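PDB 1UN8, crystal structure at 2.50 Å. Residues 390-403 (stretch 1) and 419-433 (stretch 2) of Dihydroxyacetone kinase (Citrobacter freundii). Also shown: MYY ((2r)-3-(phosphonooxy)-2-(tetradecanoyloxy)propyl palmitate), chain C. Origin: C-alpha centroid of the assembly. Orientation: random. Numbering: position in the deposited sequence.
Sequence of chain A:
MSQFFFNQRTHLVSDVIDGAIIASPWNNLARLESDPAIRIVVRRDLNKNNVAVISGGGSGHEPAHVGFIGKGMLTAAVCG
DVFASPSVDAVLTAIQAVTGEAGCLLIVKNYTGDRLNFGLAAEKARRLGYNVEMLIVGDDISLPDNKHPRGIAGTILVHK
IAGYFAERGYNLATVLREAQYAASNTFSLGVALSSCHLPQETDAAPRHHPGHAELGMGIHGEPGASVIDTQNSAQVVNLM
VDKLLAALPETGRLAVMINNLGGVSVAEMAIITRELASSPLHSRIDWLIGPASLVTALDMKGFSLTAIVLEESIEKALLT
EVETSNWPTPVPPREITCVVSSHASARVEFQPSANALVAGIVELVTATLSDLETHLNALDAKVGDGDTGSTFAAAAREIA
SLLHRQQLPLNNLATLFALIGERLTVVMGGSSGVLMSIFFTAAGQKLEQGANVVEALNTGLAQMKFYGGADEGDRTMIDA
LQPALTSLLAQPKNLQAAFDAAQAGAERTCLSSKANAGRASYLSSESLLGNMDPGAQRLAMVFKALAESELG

Stretch 1 (390-403) STFAAAAREIASLL
Stretch 2, residues 419-433: LIGERLTVVMGGSSG

Stretch 1 is helical throughout, 390-403. Stretch 2 is helical from 419 to 427, breaks at M428 (phi/psi -104/115), passes through G429, and is helical again by S431. G430 has positive phi (69°), which favours glycine. The axes of helices 390-403 and 419-427 approach to 8.8 Å, with an angle of 134° between their N-to-C directions. The two helices therefore run in roughly opposing senses, well short of antiparallel. T391 lies opposite M428 (CA-CA 5.4 Å), A395 opposite L424 (5.5 Å) and I399 opposite I420 (7.0 Å). Together the stretches bury 639 Å².

Small residues on stretch 1 leave the hollows. A395 points toward stretch 2, and its methyl is all it offers. L424 (m, t) and M428 (chi1 -100°, then t, m) fill the space around it: A395 CB lies 3.3 Å from L424 CD2 and 3.1 Å from M428 CE. A394 makes a similar shallow seat for V427 (t), with A394 CB 3.6 Å from V427 CG1. Further along, larger side chains meet. I399 (m, m) sets CD1 3.8 Å from I420 CG1.

At the T391 end, T391 (m) places CG2 3.9 Å from S432 CB. F392 (m) starts away from stretch 2, but its ring swings back. S432 OG sits at the ring edge, 3.8 Å from F392 CE1; M428 SD lies obliquely, 4.3 Å from F392 CD1.

One polar link joins the helices. E398 (t, p) and R423 (m, chi2 -110°, p) form a salt bridge, E398 OE2 to R423 NH1 at 2.5 Å. Its hydrogen bond is weak, bent to 118°. The aliphatic parts also pack: E398 CG is 3.4 Å from V427 CG2, and L402 CD1 is 3.9 Å from R423 CD.

The lipid MYY touches both stretches, with C37 3.4 Å from A395 CB and C32 3.4 Å from I420 CD1.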

# COMPACT_ATOMS: atom_id res chain seq x y z
N SER A 390 -10.45 28.38 34.71
CA SER A 390 -9.02 28.67 34.77
C SER A 390 -8.48 29.19 33.44
O SER A 390 -7.65 30.10 33.41
CB SER A 390 -8.25 27.41 35.19
OG SER A 390 -8.63 26.99 36.49
N THR A 391 -8.95 28.60 32.35
CA THR A 391 -8.52 29.01 31.02
C THR A 391 -8.91 30.48 30.80
O THR A 391 -8.09 31.29 30.37
CB THR A 391 -9.18 28.15 29.94
OG1 THR A 391 -8.90 26.77 30.19
CG2 THR A 391 -8.65 28.52 28.56
N PHE A 392 -10.16 30.81 31.10
CA PHE A 392 -10.65 32.17 30.94
C PHE A 392 -9.96 33.11 31.92
O PHE A 392 -9.66 34.25 31.57
CB PHE A 392 -12.17 32.22 31.17
CG PHE A 392 -12.98 31.77 29.98
CD1 PHE A 392 -12.45 30.92 29.03
CD2 PHE A 392 -14.30 32.18 29.84
CE1 PHE A 392 -13.22 30.47 27.96
CE2 PHE A 392 -15.07 31.75 28.77
CZ PHE A 392 -14.53 30.89 27.82
N ALA A 393 -9.71 32.62 33.13
CA ALA A 393 -9.04 33.43 34.14
C ALA A 393 -7.62 33.74 33.68
O ALA A 393 -7.11 34.84 33.87
CB ALA A 393 -9.01 32.69 35.49
N ALA A 394 -6.99 32.75 33.05
CA ALA A 394 -5.63 32.90 32.55
C ALA A 394 -5.56 34.07 31.58
O ALA A 394 -4.64 34.89 31.64
CB ALA A 394 -5.19 31.61 31.85
N ALA A 395 -6.53 34.16 30.68
CA ALA A 395 -6.56 35.23 29.71
C ALA A 395 -6.90 36.57 30.36
O ALA A 395 -6.31 37.60 30.04
CB ALA A 395 -7.57 34.92 28.63
N ALA A 396 -7.88 36.55 31.26
CA ALA A 396 -8.27 37.78 31.94
C ALA A 396 -7.06 38.40 32.64
O ALA A 396 -6.72 39.55 32.38
CB ALA A 396 -9.37 37.49 32.94
N ARG A 397 -6.41 37.62 33.49
CA ARG A 397 -5.25 38.10 34.24
C ARG A 397 -4.11 38.59 33.35
O ARG A 397 -3.40 39.53 33.70
CB ARG A 397 -4.76 37.01 35.20
CG ARG A 397 -5.74 36.77 36.33
CD ARG A 397 -5.62 35.39 36.95
NE ARG A 397 -6.76 35.13 37.83
CZ ARG A 397 -7.09 33.93 38.30
NH1 ARG A 397 -6.36 32.86 37.98
NH2 ARG A 397 -8.16 33.79 39.08
N GLU A 398 -3.94 37.96 32.19
CA GLU A 398 -2.89 38.36 31.27
C GLU A 398 -3.17 39.77 30.77
O GLU A 398 -2.27 40.60 30.69
CB GLU A 398 -2.81 37.39 30.08
CG GLU A 398 -1.75 37.73 29.03
CD GLU A 398 -0.35 37.97 29.62
OE1 GLU A 398 0.01 37.30 30.62
OE2 GLU A 398 0.38 38.82 29.07
N ILE A 399 -4.43 40.04 30.45
CA ILE A 399 -4.79 41.37 29.97
C ILE A 399 -4.87 42.36 31.13
O ILE A 399 -4.63 43.55 30.95
CB ILE A 399 -6.14 41.35 29.22
CG1 ILE A 399 -6.10 40.32 28.10
CG2 ILE A 399 -6.43 42.73 28.63
CD1 ILE A 399 -5.07 40.60 27.05
N ALA A 400 -5.19 41.85 32.32
CA ALA A 400 -5.28 42.67 33.52
C ALA A 400 -3.88 43.14 33.88
O ALA A 400 -3.66 44.31 34.20
CB ALA A 400 -5.87 41.87 34.67
N SER A 401 -2.94 42.20 33.84
CA SER A 401 -1.55 42.48 34.14
C SER A 401 -1.09 43.61 33.23
O SER A 401 -0.69 44.68 33.69
CB SER A 401 -0.70 41.23 33.91
OG SER A 401 0.66 41.49 34.21
N LEU A 402 -1.16 43.38 31.92
CA LEU A 402 -0.77 44.39 30.96
C LEU A 402 -1.43 45.72 31.30
O LEU A 402 -0.80 46.77 31.23
CB LEU A 402 -1.16 43.97 29.55
CG LEU A 402 -0.28 42.85 28.98
CD1 LEU A 402 -0.86 42.33 27.66
CD2 LEU A 402 1.13 43.39 28.78
N LEU A 403 -2.70 45.67 31.68
CA LEU A 403 -3.40 46.89 32.04
C LEU A 403 -2.73 47.53 33.25
O LEU A 403 -2.40 48.72 33.23
CB LEU A 403 -4.86 46.60 32.40
CG LEU A 403 -5.61 47.83 32.94
CD1 LEU A 403 -5.88 48.79 31.79
CD2 LEU A 403 -6.93 47.41 33.61
N LEU A 419 -4.01 43.41 19.93
CA LEU A 419 -3.04 42.99 20.93
C LEU A 419 -3.58 41.86 21.80
O LEU A 419 -2.85 40.91 22.11
CB LEU A 419 -2.64 44.17 21.81
CG LEU A 419 -1.67 43.76 22.92
CD1 LEU A 419 -0.41 43.17 22.30
CD2 LEU A 419 -1.35 44.96 23.79
N ILE A 420 -4.84 41.97 22.19
CA ILE A 420 -5.48 40.94 23.01
C ILE A 420 -5.54 39.67 22.16
O ILE A 420 -5.19 38.58 22.63
CB ILE A 420 -6.92 41.36 23.42
CG1 ILE A 420 -6.86 42.55 24.37
CG2 ILE A 420 -7.65 40.20 24.08
CD1 ILE A 420 -8.21 43.18 24.64
N GLY A 421 -5.98 39.83 20.91
CA GLY A 421 -6.08 38.70 20.01
C GLY A 421 -4.78 37.94 19.91
O GLY A 421 -4.76 36.71 19.80
N GLU A 422 -3.68 38.68 19.96
CA GLU A 422 -2.37 38.07 19.86
C GLU A 422 -1.96 37.38 21.15
O GLU A 422 -1.36 36.32 21.13
CB GLU A 422 -1.34 39.13 19.51
CG GLU A 422 0.06 38.58 19.23
CD GLU A 422 1.13 39.67 19.25
OE1 GLU A 422 1.49 40.14 20.35
OE2 GLU A 422 1.60 40.05 18.15
N ARG A 423 -2.29 37.99 22.28
CA ARG A 423 -1.90 37.44 23.57
C ARG A 423 -2.72 36.30 24.18
O ARG A 423 -2.18 35.48 24.92
CB ARG A 423 -1.80 38.59 24.58
CG ARG A 423 -0.78 39.67 24.22
CD ARG A 423 0.41 39.64 25.17
NE ARG A 423 1.31 38.52 24.89
CZ ARG A 423 1.97 37.83 25.82
NH1 ARG A 423 1.83 38.15 27.10
NH2 ARG A 423 2.77 36.83 25.47
N LEU A 424 -4.01 36.23 23.88
CA LEU A 424 -4.85 35.19 24.48
C LEU A 424 -4.40 33.74 24.27
O LEU A 424 -4.23 33.02 25.25
CB LEU A 424 -6.30 35.37 24.03
CG LEU A 424 -6.99 36.65 24.54
CD1 LEU A 424 -8.47 36.63 24.19
CD2 LEU A 424 -6.80 36.78 26.04
N THR A 425 -4.19 33.32 23.03
CA THR A 425 -3.77 31.94 22.76
C THR A 425 -2.47 31.56 23.46
O THR A 425 -2.22 30.39 23.75
CB THR A 425 -3.56 31.67 21.27
OG1 THR A 425 -2.80 32.73 20.70
CG2 THR A 425 -4.89 31.54 20.55
N VAL A 426 -1.63 32.56 23.73
CA VAL A 426 -0.37 32.30 24.39
C VAL A 426 -0.59 31.91 25.85
O VAL A 426 0.14 31.09 26.40
CB VAL A 426 0.55 33.54 24.33
CG1 VAL A 426 1.82 33.30 25.15
CG2 VAL A 426 0.89 33.85 22.89
N VAL A 427 -1.60 32.50 26.47
CA VAL A 427 -1.90 32.22 27.86
C VAL A 427 -3.06 31.25 28.04
O VAL A 427 -3.18 30.59 29.08
CB VAL A 427 -2.19 33.54 28.60
CG1 VAL A 427 -2.55 33.25 30.05
CG2 VAL A 427 -0.97 34.44 28.53
N MET A 428 -3.92 31.17 27.04
CA MET A 428 -5.07 30.28 27.07
C MET A 428 -4.81 29.07 26.19
O MET A 428 -4.68 29.20 24.96
CB MET A 428 -6.32 30.99 26.55
CG MET A 428 -7.26 31.51 27.61
SD MET A 428 -8.84 31.96 26.87
CE MET A 428 -8.37 33.49 25.98
N GLY A 429 -4.74 27.90 26.80
CA GLY A 429 -4.49 26.71 26.01
C GLY A 429 -5.80 26.22 25.42
O GLY A 429 -6.87 26.69 25.82
N GLY A 430 -5.71 25.31 24.46
CA GLY A 430 -6.91 24.75 23.87
C GLY A 430 -7.75 25.67 23.00
O GLY A 430 -7.46 26.86 22.86
N SER A 431 -8.81 25.08 22.43
CA SER A 431 -9.72 25.78 21.55
C SER A 431 -10.28 27.09 22.09
O SER A 431 -10.59 28.00 21.32
CB SER A 431 -10.87 24.85 21.17
OG SER A 431 -11.51 24.34 22.32
N SER A 432 -10.43 27.20 23.41
CA SER A 432 -10.95 28.43 23.99
C SER A 432 -10.02 29.59 23.65
O SER A 432 -10.47 30.65 23.22
CB SER A 432 -11.07 28.30 25.51
OG SER A 432 -12.20 27.53 25.86
N GLY A 433 -8.72 29.37 23.85
CA GLY A 433 -7.75 30.41 23.55
C GLY A 433 -7.79 30.80 22.08
O GLY A 433 -7.80 31.98 21.74
C38 MYY C . -11.18 35.32 27.88
C37 MYY C . -10.51 36.60 28.38
C36 MYY C . -10.93 37.80 27.53
C35 MYY C . -10.29 39.10 28.03
C34 MYY C . -10.81 40.32 27.26
C33 MYY C . -10.21 41.64 27.74
C32 MYY C . -10.74 42.82 26.92
C31 MYY C . -12.22 43.09 27.18
C30 MYY C . -12.89 43.96 26.11
C29 MYY C . -12.56 45.45 26.16
C28 MYY C . -13.57 46.24 25.32
C27 MYY C . -13.35 47.76 25.34
C26 MYY C . -14.55 48.52 24.79
C25 MYY C . -14.31 50.04 24.81
C24 MYY C . -15.56 50.86 25.10
C23 MYY C . -16.29 51.43 23.88
O10 MYY C . -16.21 50.89 22.78
O8 MYY C . -17.03 52.56 24.04
C6 MYY C . -17.74 52.95 22.84
C5 MYY C . -19.16 52.40 22.88
C4 MYY C . -20.19 53.54 22.79
O6 MYY C . -19.90 54.65 23.66
P MYY C . -20.19 54.63 25.25
O4 MYY C . -19.52 53.29 25.84
O3 MYY C . -19.32 55.86 25.83
O5 MYY C . -21.62 54.77 25.61
O7 MYY C . -19.33 51.52 24.00
C7 MYY C . -20.33 50.62 23.81
O9 MYY C . -21.02 50.65 22.79
C8 MYY C . -20.62 49.61 24.92
C9 MYY C . -20.45 48.18 24.40
C10 MYY C . -19.46 47.38 25.26
C11 MYY C . -19.30 45.94 24.76
C12 MYY C . -18.25 45.19 25.59
C13 MYY C . -18.00 43.78 25.06
C14 MYY C . -16.75 43.22 25.74
C15 MYY C . -16.29 41.88 25.16
C16 MYY C . -17.02 40.70 25.81
C17 MYY C . -16.22 39.42 25.55
C18 MYY C . -16.60 38.32 26.55
C19 MYY C . -15.61 37.15 26.50
C20 MYY C . -15.88 36.15 27.62